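Local structure of family 88 glycosyl hydrolase (Bacteroides thetaiotaomicron, 5NOA) at residues V112-Y117 with W156-G161; L203-G208 with K222-R227; P167-L172 with P179-K184; A31-I36 with E370-L375. The protein probably acts as a polysaccharide lyase on complex plant glycans such as gum arabic, although its family is generally assigned hydrolase activity. All coordinates share one frame; numbering follows the deposited sequence. Where two conformers were deposited one is given.

Interaction 1: residues V112-Y117 with W156-G161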
# COMPACT_ATOMS: atom_id res chain seq x y z
N VAL A 112 15.44 -6.07 11.33
CA VAL A 112 14.61 -7.20 10.99
C VAL A 112 13.17 -7.03 11.42
O VAL A 112 12.26 -7.55 10.77
CB VAL A 112 15.24 -8.48 11.62
CG1 VAL A 112 14.37 -9.72 11.44
CG2 VAL A 112 16.63 -8.72 11.10
N LEU A 113 12.97 -6.30 12.51
CA LEU A 113 11.64 -6.07 13.07
C LEU A 113 10.97 -4.79 12.59
O LEU A 113 9.86 -4.46 13.03
CB LEU A 113 11.70 -6.11 14.60
CG LEU A 113 12.15 -7.45 15.19
CD1 LEU A 113 12.31 -7.29 16.70
CD2 LEU A 113 11.19 -8.55 14.78
N PHE A 114 11.66 -4.06 11.73
CA PHE A 114 11.12 -2.86 11.12
C PHE A 114 10.25 -3.26 9.94
O PHE A 114 10.73 -3.94 9.03
CB PHE A 114 12.29 -1.98 10.66
CG PHE A 114 11.89 -0.67 10.05
CD1 PHE A 114 10.79 0.08 10.49
CD2 PHE A 114 12.66 -0.14 9.03
CE1 PHE A 114 10.48 1.29 9.92
CE2 PHE A 114 12.34 1.06 8.45
CZ PHE A 114 11.24 1.76 8.88
N GLY A 115 8.99 -2.84 9.93
CA GLY A 115 8.06 -3.25 8.91
C GLY A 115 8.48 -2.94 7.50
O GLY A 115 8.06 -3.67 6.57
N ASP A 116 9.30 -1.91 7.29
CA ASP A 116 9.83 -1.70 5.94
C ASP A 116 10.67 -2.86 5.40
O ASP A 116 10.84 -2.97 4.19
CB ASP A 116 10.62 -0.39 5.88
CG ASP A 116 9.75 0.86 5.80
OD1 ASP A 116 8.53 0.74 5.65
OD2 ASP A 116 10.37 1.96 5.81
N TYR A 117 11.18 -3.71 6.30
CA TYR A 117 11.89 -4.93 5.94
C TYR A 117 11.04 -6.17 6.05
O TYR A 117 11.58 -7.31 5.99
CB TYR A 117 13.21 -5.06 6.72
CG TYR A 117 14.42 -4.58 5.96
CD1 TYR A 117 14.71 -5.07 4.70
CD2 TYR A 117 15.28 -3.68 6.56
CE1 TYR A 117 15.86 -4.66 4.03
CE2 TYR A 117 16.42 -3.27 5.91
CZ TYR A 117 16.70 -3.76 4.65
OH TYR A 117 17.82 -3.31 3.99
N TRP A 156 4.16 -0.82 14.99
CA TRP A 156 3.58 -0.07 13.86
C TRP A 156 3.38 1.38 14.31
O TRP A 156 2.28 1.82 14.68
CB TRP A 156 2.30 -0.70 13.34
CG TRP A 156 2.49 -2.10 12.85
CD1 TRP A 156 3.68 -2.74 12.61
CD2 TRP A 156 1.46 -3.08 12.60
NE1 TRP A 156 3.45 -4.05 12.24
CE2 TRP A 156 2.10 -4.27 12.22
CE3 TRP A 156 0.05 -3.07 12.67
CZ2 TRP A 156 1.37 -5.43 11.92
CZ3 TRP A 156 -0.63 -4.18 12.38
CH2 TRP A 156 0.01 -5.35 12.01
N TRP A 157 4.48 2.13 14.28
CA TRP A 157 4.57 3.48 14.81
C TRP A 157 4.51 4.58 13.74
O TRP A 157 4.63 5.76 14.07
CB TRP A 157 5.83 3.64 15.70
CG TRP A 157 7.07 3.21 15.01
CD1 TRP A 157 7.67 1.97 15.07
CD2 TRP A 157 7.90 3.99 14.12
NE1 TRP A 157 8.75 1.93 14.26
CE2 TRP A 157 8.94 3.16 13.69
CE3 TRP A 157 7.87 5.32 13.67
CZ2 TRP A 157 9.91 3.58 12.81
CZ3 TRP A 157 8.84 5.73 12.84
CH2 TRP A 157 9.84 4.88 12.39
N TRP A 158 4.31 4.18 12.50
CA TRP A 158 4.15 5.13 11.41
C TRP A 158 3.10 4.55 10.47
O TRP A 158 2.93 3.34 10.37
CB TRP A 158 5.50 5.40 10.70
CG TRP A 158 6.00 4.31 9.77
CD1 TRP A 158 6.16 4.43 8.43
CD2 TRP A 158 6.40 2.96 10.09
NE1 TRP A 158 6.61 3.27 7.89
CE2 TRP A 158 6.78 2.35 8.88
CE3 TRP A 158 6.51 2.21 11.28
CZ2 TRP A 158 7.14 1.04 8.79
CZ3 TRP A 158 6.92 0.89 11.19
CH2 TRP A 158 7.21 0.31 9.94
N ALA A 159 2.37 5.44 9.80
CA ALA A 159 1.19 5.01 9.06
C ALA A 159 1.49 3.99 7.97
O ALA A 159 0.75 3.04 7.79
CB ALA A 159 0.44 6.22 8.48
N ASP A 160 2.57 4.21 7.25
CA ASP A 160 2.90 3.38 6.12
C ASP A 160 3.06 1.93 6.54
O ASP A 160 2.82 1.00 5.75
CB ASP A 160 4.20 3.77 5.37
CG ASP A 160 4.49 5.26 5.25
OD1 ASP A 160 3.86 6.11 5.88
OD2 ASP A 160 5.38 5.59 4.44
N GLY A 161 3.55 1.73 7.77
CA GLY A 161 3.77 0.40 8.28
C GLY A 161 2.55 -0.49 8.24
O GLY A 161 2.66 -1.72 8.22

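Interaction 2: residues L203-G208 with K222-R227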
# COMPACT_ATOMS: atom_id res chain seq x y z
N LEU A 203 -9.01 10.56 9.61
CA LEU A 203 -7.80 10.30 8.83
C LEU A 203 -6.66 10.01 9.79
O LEU A 203 -6.74 10.30 10.99
CB LEU A 203 -7.47 11.56 7.99
CG LEU A 203 -8.43 11.91 6.86
CD1 LEU A 203 -8.03 13.22 6.23
CD2 LEU A 203 -8.54 10.84 5.81
N TYR A 204 -5.61 9.39 9.25
CA TYR A 204 -4.41 9.07 9.99
C TYR A 204 -3.32 10.11 9.75
O TYR A 204 -2.95 10.41 8.62
CB TYR A 204 -3.84 7.72 9.54
CG TYR A 204 -4.61 6.53 10.06
CD1 TYR A 204 -5.76 6.10 9.40
CD2 TYR A 204 -4.24 5.84 11.19
CE1 TYR A 204 -6.51 5.05 9.84
CE2 TYR A 204 -4.99 4.75 11.64
CZ TYR A 204 -6.12 4.40 10.98
OH TYR A 204 -6.88 3.34 11.41
N TYR A 205 -2.72 10.55 10.84
CA TYR A 205 -1.47 11.27 10.77
C TYR A 205 -0.36 10.31 10.32
O TYR A 205 -0.41 9.13 10.60
CB TYR A 205 -1.13 11.89 12.13
CG TYR A 205 -2.12 12.99 12.54
CD1 TYR A 205 -2.14 14.22 11.90
CD2 TYR A 205 -3.04 12.79 13.55
CE1 TYR A 205 -3.03 15.21 12.27
CE2 TYR A 205 -3.95 13.75 13.92
CZ TYR A 205 -3.94 14.97 13.29
OH TYR A 205 -4.85 15.94 13.63
N ARG A 206 0.67 10.87 9.73
CA ARG A 206 1.73 10.02 9.24
C ARG A 206 2.51 9.30 10.36
O ARG A 206 3.07 8.23 10.13
CB ARG A 206 2.64 10.75 8.29
CG ARG A 206 3.52 11.76 8.94
CD ARG A 206 4.00 12.77 7.93
NE ARG A 206 4.97 12.27 7.00
CZ ARG A 206 5.50 12.96 5.97
NH1 ARG A 206 5.17 14.25 5.63
NH2 ARG A 206 6.39 12.36 5.20
N ASP A 207 2.55 9.96 11.52
CA ASP A 207 3.14 9.44 12.76
C ASP A 207 2.70 10.39 13.87
O ASP A 207 2.06 11.44 13.60
CB ASP A 207 4.68 9.25 12.68
CG ASP A 207 5.45 10.48 12.40
OD1 ASP A 207 5.33 11.45 13.15
OD2 ASP A 207 6.25 10.47 11.44
N GLY A 208 3.06 10.06 15.08
CA GLY A 208 2.63 10.82 16.25
C GLY A 208 3.17 12.24 16.37
O GLY A 208 2.59 13.03 17.12
N LYS A 222 -5.37 20.77 9.71
CA LYS A 222 -4.76 19.50 10.09
C LYS A 222 -3.94 18.98 8.92
O LYS A 222 -4.42 19.04 7.78
CB LYS A 222 -5.80 18.50 10.53
CG LYS A 222 -6.56 18.91 11.78
CD LYS A 222 -7.56 17.87 12.22
CE LYS A 222 -8.13 18.18 13.59
NZ LYS A 222 -9.16 17.25 14.07
N ASP A 223 -2.74 18.45 9.18
CA ASP A 223 -1.84 18.02 8.13
C ASP A 223 -1.81 16.50 8.05
O ASP A 223 -1.16 15.84 8.87
CB ASP A 223 -0.45 18.57 8.40
CG ASP A 223 0.54 18.23 7.30
OD1 ASP A 223 0.14 17.98 6.13
OD2 ASP A 223 1.77 18.22 7.60
N PHE A 224 -2.50 15.95 7.06
CA PHE A 224 -2.56 14.51 6.81
C PHE A 224 -1.85 14.25 5.49
O PHE A 224 -2.24 14.77 4.46
CB PHE A 224 -4.00 14.03 6.74
CG PHE A 224 -4.73 14.19 8.04
CD1 PHE A 224 -4.45 13.36 9.10
CD2 PHE A 224 -5.74 15.15 8.20
CE1 PHE A 224 -5.13 13.46 10.31
CE2 PHE A 224 -6.41 15.25 9.42
CZ PHE A 224 -6.11 14.42 10.46
N TRP A 225 -0.84 13.39 5.51
CA TRP A 225 -0.06 13.12 4.30
C TRP A 225 -0.83 12.13 3.45
O TRP A 225 -1.18 11.03 3.89
CB TRP A 225 1.25 12.50 4.72
CG TRP A 225 2.23 12.25 3.65
CD1 TRP A 225 2.40 12.92 2.49
CD2 TRP A 225 3.25 11.26 3.68
NE1 TRP A 225 3.44 12.40 1.77
CE2 TRP A 225 4.02 11.43 2.51
CE3 TRP A 225 3.60 10.28 4.57
CZ2 TRP A 225 5.08 10.60 2.17
CZ3 TRP A 225 4.69 9.46 4.25
CH2 TRP A 225 5.41 9.65 3.07
N ALA A 226 -1.03 12.49 2.19
CA ALA A 226 -1.82 11.66 1.28
C ALA A 226 -1.22 10.29 1.11
O ALA A 226 -1.94 9.30 1.21
CB ALA A 226 -1.94 12.34 -0.08
N ARG A 227 0.08 10.16 0.83
CA ARG A 227 0.61 8.82 0.66
C ARG A 227 0.42 8.01 1.94
O ARG A 227 0.10 6.84 1.86
CB ARG A 227 2.05 8.79 0.17
CG ARG A 227 2.51 7.34 -0.00
CD ARG A 227 3.74 7.12 -0.88
NE ARG A 227 4.99 7.66 -0.34
CZ ARG A 227 5.74 8.61 -0.91
NH1 ARG A 227 5.33 9.24 -2.00
NH2 ARG A 227 6.89 8.96 -0.34
O HOH W 1 -0.59 10.50 6.76
O HOH W 2 0.45 13.60 8.53
O HOH W 3 2.25 15.20 6.85

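Interaction 3: residues P167-L172 with P179-K184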
# COMPACT_ATOMS: atom_id res chain seq x y z
N PRO A 167 -0.93 -6.97 5.85
CA PRO A 167 -1.19 -8.11 4.96
C PRO A 167 -0.24 -9.28 5.15
O PRO A 167 -0.58 -10.41 4.78
CB PRO A 167 -1.09 -7.51 3.55
CG PRO A 167 -1.22 -6.01 3.78
CD PRO A 167 -0.52 -5.79 5.08
N VAL A 168 0.92 -9.06 5.77
CA VAL A 168 1.77 -10.17 6.17
C VAL A 168 1.05 -11.05 7.17
O VAL A 168 1.10 -12.27 7.10
CB VAL A 168 3.10 -9.67 6.77
CG1 VAL A 168 3.94 -10.84 7.33
CG2 VAL A 168 3.93 -8.94 5.74
N MET A 169 0.35 -10.40 8.09
CA MET A 169 -0.35 -11.14 9.16
C MET A 169 -1.45 -12.01 8.59
O MET A 169 -1.59 -13.18 8.95
CB MET A 169 -0.89 -10.19 10.21
CG MET A 169 0.12 -9.19 10.77
SD MET A 169 1.58 -9.90 11.53
CE MET A 169 0.98 -10.16 13.20
N THR A 170 -2.23 -11.45 7.68
CA THR A 170 -3.33 -12.21 7.09
C THR A 170 -2.80 -13.30 6.15
O THR A 170 -3.35 -14.41 6.12
CB THR A 170 -4.34 -11.28 6.39
OG1 THR A 170 -3.66 -10.38 5.54
CG2 THR A 170 -5.14 -10.47 7.38
N LYS A 171 -1.78 -13.01 5.34
CA LYS A 171 -1.24 -14.02 4.41
C LYS A 171 -0.64 -15.17 5.20
O LYS A 171 -0.85 -16.34 4.86
CB LYS A 171 -0.25 -13.39 3.46
CG LYS A 171 -0.90 -12.48 2.44
CD LYS A 171 0.15 -11.75 1.61
CE LYS A 171 -0.45 -10.70 0.71
NZ LYS A 171 -1.16 -11.29 -0.45
N LEU A 172 0.10 -14.87 6.26
CA LEU A 172 0.70 -15.95 7.03
C LEU A 172 -0.33 -16.72 7.83
O LEU A 172 -0.17 -17.92 8.01
CB LEU A 172 1.86 -15.46 7.90
CG LEU A 172 3.12 -15.02 7.10
CD1 LEU A 172 4.12 -14.46 8.11
CD2 LEU A 172 3.75 -16.18 6.34
N PRO A 179 -3.65 -18.86 14.93
CA PRO A 179 -4.47 -17.69 15.32
C PRO A 179 -3.74 -16.50 15.93
O PRO A 179 -4.26 -15.39 15.95
CB PRO A 179 -5.48 -18.29 16.32
CG PRO A 179 -4.92 -19.59 16.72
CD PRO A 179 -4.09 -20.08 15.63
N LEU A 180 -2.53 -16.71 16.42
CA LEU A 180 -1.78 -15.61 16.97
C LEU A 180 -1.56 -14.49 15.95
O LEU A 180 -1.55 -13.33 16.33
CB LEU A 180 -0.46 -16.10 17.57
CG LEU A 180 0.33 -15.07 18.35
CD1 LEU A 180 -0.42 -14.61 19.61
CD2 LEU A 180 1.68 -15.65 18.73
N TYR A 181 -1.39 -14.84 14.67
CA TYR A 181 -1.26 -13.80 13.64
C TYR A 181 -2.42 -12.81 13.65
O TYR A 181 -2.21 -11.62 13.46
CB TYR A 181 -1.11 -14.42 12.25
CG TYR A 181 0.26 -14.98 11.95
CD1 TYR A 181 1.31 -14.14 11.65
CD2 TYR A 181 0.51 -16.36 11.96
CE1 TYR A 181 2.57 -14.64 11.38
CE2 TYR A 181 1.77 -16.85 11.70
CZ TYR A 181 2.79 -15.98 11.40
OH TYR A 181 4.05 -16.44 11.11
N LEU A 182 -3.62 -13.32 13.85
CA LEU A 182 -4.79 -12.46 13.82
C LEU A 182 -5.01 -11.69 15.12
O LEU A 182 -5.52 -10.58 15.11
CB LEU A 182 -6.04 -13.24 13.37
CG LEU A 182 -5.89 -13.95 12.02
CD1 LEU A 182 -7.20 -14.66 11.67
CD2 LEU A 182 -5.46 -13.01 10.92
N GLU A 183 -4.58 -12.28 16.22
CA GLU A 183 -4.60 -11.57 17.48
C GLU A 183 -3.61 -10.40 17.49
O GLU A 183 -3.93 -9.27 17.92
CB GLU A 183 -4.28 -12.51 18.63
CG GLU A 183 -4.16 -11.86 19.99
CD GLU A 183 -5.37 -11.05 20.41
OE1 GLU A 183 -6.54 -11.50 20.17
OE2 GLU A 183 -5.10 -9.96 21.02
N LYS A 184 -2.42 -10.65 17.00
CA LYS A 184 -1.39 -9.62 16.93
C LYS A 184 -1.66 -8.57 15.86
O LYS A 184 -1.29 -7.41 16.07
CB LYS A 184 -0.02 -10.28 16.83
CG LYS A 184 0.38 -10.99 18.12
CD LYS A 184 0.87 -10.01 19.18
CE LYS A 184 1.21 -10.69 20.49
NZ LYS A 184 1.76 -9.71 21.46

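Interaction 4: residues A31-I36 with E370-L375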
# COMPACT_ATOMS: atom_id res chain seq x y z
N ALA A 31 -10.42 -3.91 -21.50
CA ALA A 31 -9.25 -4.20 -22.32
C ALA A 31 -8.28 -3.05 -22.45
O ALA A 31 -7.05 -3.26 -22.48
CB ALA A 31 -9.69 -4.67 -23.70
N GLU A 32 -8.80 -1.83 -22.51
CA GLU A 32 -7.95 -0.65 -22.59
C GLU A 32 -7.12 -0.54 -21.31
O GLU A 32 -5.96 -0.15 -21.36
CB GLU A 32 -8.78 0.63 -22.75
CG GLU A 32 -9.41 0.87 -24.10
CD GLU A 32 -10.39 2.05 -24.08
OE1 GLU A 32 -11.48 1.95 -24.66
OE2 GLU A 32 -10.08 3.08 -23.42
N VAL A 33 -7.71 -0.84 -20.16
CA VAL A 33 -6.96 -0.73 -18.91
C VAL A 33 -5.95 -1.88 -18.80
O VAL A 33 -4.83 -1.68 -18.34
CB VAL A 33 -7.88 -0.69 -17.70
CG1 VAL A 33 -7.08 -0.60 -16.42
CG2 VAL A 33 -8.82 0.49 -17.82
N VAL A 34 -6.31 -3.09 -19.25
CA VAL A 34 -5.32 -4.16 -19.33
C VAL A 34 -4.13 -3.74 -20.18
O VAL A 34 -2.98 -4.00 -19.80
CB VAL A 34 -5.95 -5.47 -19.81
CG1 VAL A 34 -4.91 -6.56 -20.07
CG2 VAL A 34 -6.94 -5.97 -18.76
N ASP A 35 -4.39 -3.13 -21.33
CA ASP A 35 -3.29 -2.66 -22.18
C ASP A 35 -2.40 -1.65 -21.42
O ASP A 35 -1.17 -1.68 -21.56
CB ASP A 35 -3.81 -2.05 -23.48
CG ASP A 35 -4.40 -3.05 -24.44
OD1 ASP A 35 -4.15 -4.26 -24.31
OD2 ASP A 35 -5.13 -2.59 -25.36
N ILE A 36 -3.00 -0.78 -20.64
CA ILE A 36 -2.23 0.16 -19.82
C ILE A 36 -1.37 -0.59 -18.79
O ILE A 36 -0.19 -0.28 -18.62
CB ILE A 36 -3.17 1.17 -19.14
CG1 ILE A 36 -3.69 2.17 -20.16
CG2 ILE A 36 -2.49 1.86 -17.98
CD1 ILE A 36 -4.85 3.04 -19.70
N GLU A 370 -7.61 -3.21 -10.05
CA GLU A 370 -8.93 -3.18 -9.43
C GLU A 370 -9.96 -2.53 -10.36
O GLU A 370 -11.12 -2.94 -10.35
CB GLU A 370 -8.89 -2.52 -8.06
CG GLU A 370 -10.08 -2.86 -7.21
CD GLU A 370 -10.22 -4.35 -6.89
OE1 GLU A 370 -9.20 -5.11 -6.83
OE2 GLU A 370 -11.35 -4.79 -6.70
N ARG A 371 -9.52 -1.58 -11.17
CA ARG A 371 -10.42 -1.02 -12.16
C ARG A 371 -10.86 -2.04 -13.19
O ARG A 371 -12.03 -2.05 -13.57
CB ARG A 371 -9.77 0.16 -12.87
CG ARG A 371 -10.73 0.78 -13.87
CD ARG A 371 -10.37 2.15 -14.26
NE ARG A 371 -11.41 2.78 -15.06
CZ ARG A 371 -12.52 3.34 -14.58
NH1 ARG A 371 -12.80 3.40 -13.30
NH2 ARG A 371 -13.38 3.87 -15.43
N VAL A 372 -9.94 -2.88 -13.66
CA VAL A 372 -10.34 -3.94 -14.59
C VAL A 372 -11.42 -4.81 -13.98
O VAL A 372 -12.41 -5.14 -14.65
CB VAL A 372 -9.12 -4.78 -15.01
CG1 VAL A 372 -9.55 -6.03 -15.78
CG2 VAL A 372 -8.17 -3.97 -15.82
N ARG A 373 -11.24 -5.18 -12.71
CA ARG A 373 -12.25 -5.99 -12.03
C ARG A 373 -13.63 -5.31 -11.97
O ARG A 373 -14.67 -5.93 -12.23
CB ARG A 373 -11.77 -6.42 -10.64
CG ARG A 373 -10.48 -7.25 -10.71
CD ARG A 373 -10.03 -7.72 -9.35
NE ARG A 373 -8.72 -8.40 -9.40
CZ ARG A 373 -7.56 -7.86 -9.02
NH1 ARG A 373 -7.43 -6.61 -8.53
NH2 ARG A 373 -6.47 -8.63 -9.11
N TYR A 374 -13.64 -4.02 -11.69
CA TYR A 374 -14.89 -3.24 -11.73
C TYR A 374 -15.50 -3.23 -13.14
O TYR A 374 -16.69 -3.52 -13.32
CB TYR A 374 -14.62 -1.81 -11.25
CG TYR A 374 -15.74 -0.87 -11.60
CD1 TYR A 374 -16.98 -1.02 -11.00
CD2 TYR A 374 -15.55 0.13 -12.51
CE1 TYR A 374 -18.02 -0.18 -11.33
CE2 TYR A 374 -16.59 0.99 -12.82
CZ TYR A 374 -17.82 0.82 -12.24
OH TYR A 374 -18.85 1.68 -12.60
N LEU A 375 -14.70 -2.88 -14.15
CA LEU A 375 -15.24 -2.76 -15.50
C LEU A 375 -15.78 -4.09 -16.01
O LEU A 375 -16.77 -4.09 -16.74
CB LEU A 375 -14.19 -2.19 -16.44
CG LEU A 375 -13.79 -0.75 -16.16
CD1 LEU A 375 -12.57 -0.42 -16.98
CD2 LEU A 375 -14.93 0.25 -16.40

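Interaction 1: residues V112-Y117 with W156-G161
F114 and W158 make the central touch: F114 CE1 lies 3.4 Å from W158 CH2, above one face of the indole and displaced toward its rim. The planes of the phenyl ring and the six-membered ring are inclined at 41°, with centroids 4.9 Å apart, so the two meet obliquely. The same F114 carbon also reaches the second indole, W157 CZ2, at 3.7 Å. At the edge of W158, near its plane, D116 OD1 stands 3.4 Å from W158 CZ2, with the carboxylate turned 88° to the indole; G115 N lies 3.6 Å from W158 CH2 along that edge. A beta carbon on G115 would stand only 3.0 Å from W158 CH2, so the lack of a side chain lets the backbone come this close. The contact joins two loops, one with a short 3-10 turn at G115 and D116 and leading on toward helix 120-130, the other running into helix 160-176, in a chain consistent with the helical (alpha/alpha)6 barrel of six-hairpin enzymes. The bond from W158 CA to CB already points toward the 112-117 loop, and chi1 of 75°, a crowded position, sets the indole beside F114; G161 N lies over its opposite face. Further out, W157 NE1 is hydrogen-bonded to Y103 O, the F114 ring meets that of Y105, and D116 packs on M164 of helix 160-176.

Interaction 2: residues L203-G208 with K222-R227
R206 runs over W225, and its atoms can be followed outward. CB is 3.9 Å from W225 CE3. CG lies between the backbone N and the carbonyl carbon (chi1 72°), and a bend at chi3 folds the chain so that its end comes down on the indole. NE is 3.4 Å from W225 CE3, CZ stands 3.8 Å from the centroid of the six-membered ring, and NH2 is 3.5 Å from W225 CZ3. With planes only 20° apart, the guanidinium lies flat on the face, a stack that is also a cation-pi pair; R227 CB covers the other face. NH1 is weakly bonded to a water that also donates to D223 OD2, an aspartate hydrogen-bonded besides through OD1 to S277 and through OD2 to H215. A second water accepts from R206 N and donates to D223 O at 2.8 Å, linking the backbones.

F224 has L203 over one face, where L203 CB makes a CH-pi contact 3.6 Å from the centroid, and F224 CE1 lies over the face of the Y205 ring in an offset stack, centroids 4.4 Å apart and planes at 26°. Y205 OH is hydrogen-bonded to D198, which also pairs with K222 NZ. An alanine at Y205 would probably open a gap beside F224 CE1 and leave D198 without its hydroxyl partner.

The contact joins the small antiparallel hairpin of strands 197-198 and 203-204 to the start of helix 226-242, where W225 is the N-cap residue; L203 also packs on L260 and V264 of helix 250-266, and Y204 N is bonded to D229 of helix 226-242.

Interaction 3: residues P167-L172 with P179-K184
Y181 OH is hydrogen-bonded to E145 OE2, which fixes the tip of the tyrosine, and L172 CD1 packs beside Y181 OH at 3.6 Å. L172 CB lies over one face of the ring, 3.8 Å from its centroid and 19° off the normal, a CH-pi contact. Nearer the backbone, Y181 CB comes 3.6 Å from M169 O. M169 takes the other part of the interface: its CG is anti to the carbonyl carbon, and bends at chi2 and chi3 swing the methyl across to the facing helix, with CE 3.5 Å from Y181 O and 3.8 Å from K184 CB. M169 SD is more distant, 4.3 Å from Y181 CD1. A phenylalanine in place of Y181 would probably leave E145 without this hydrogen-bond partner and remove the hydroxyl that L172 CD1 packs against.

The two segments are the facing turns of an alpha-alpha hairpin, their short axes 8.7 Å apart at closest approach and 159° from parallel. Helix 160-176 leads through a brief turn into helix 180-196. Helix 135-149 lies against the pair, supplying E145 and also M148, on which M169, Y181 and K184 pack; T170 touches V239 of helix 226-242, while V168 rests on F121 and Q122 of helix 120-130.

Interaction 4: residues A31-I36 with E370-L375
V33 and V372 share one rotamer, CG1 anti to the backbone N (chi1 179° and 170°) and CG2 anti to the carbonyl carbon, and with both CB atoms pointing across the gap this sets methyl against methyl. V33 CG1 is 3.6 Å from V372 CG2 as the two side chains run antiparallel alongside each other. V34 adds its CG2 to the same V372 methyl at 3.8 Å, so V372 CG2 touches two valines. The other methyl, V33 CG2, lies 3.9 Å from L375 CD1 and 4.2 Å from R371 CD, and it comes at the edge of the R371 guanidinium near its plane. That guanidinium, the charge bordering this otherwise apolar interface, has L375 CD2 over one face and a salt bridge from NH2 to E318.

On a side of helix 358-377 turned from this contact, R373 NH1 forms a salt bridge with E370 OE1 at 2.9 Å, and R373 also meets E67.

The short axes run nearly antiparallel, at 166° and 9.2 Å apart, placing the first modelled helix, 29-47, beside the last, 358-377. Helix 310-328 flanks them both, its W321 packing on V33 and R371, while helix 289-304 covers E370 and Y374 on the C-terminal helix.

Overall arrangement
From the N terminus, helix 29-47 opens interaction 4, which closes only when helix 358-377 returns beside it; the other three contacts are nested within that long loop. Inside it they follow in series without crossing. Interaction 1 closes first, bringing the 112-117 loop to the entry of helix 160-176; interaction 3 then ties that helix to helix 180-196, and interaction 2 joins the small hairpin to the start of helix 226-242. Interaction 1 touches both neighbours: A159 N probably donates to R206 O of interaction 2, and W156 packs on M169 of interaction 3. Interaction 4 lies apart, its centre about 31 Å from that of interaction 1.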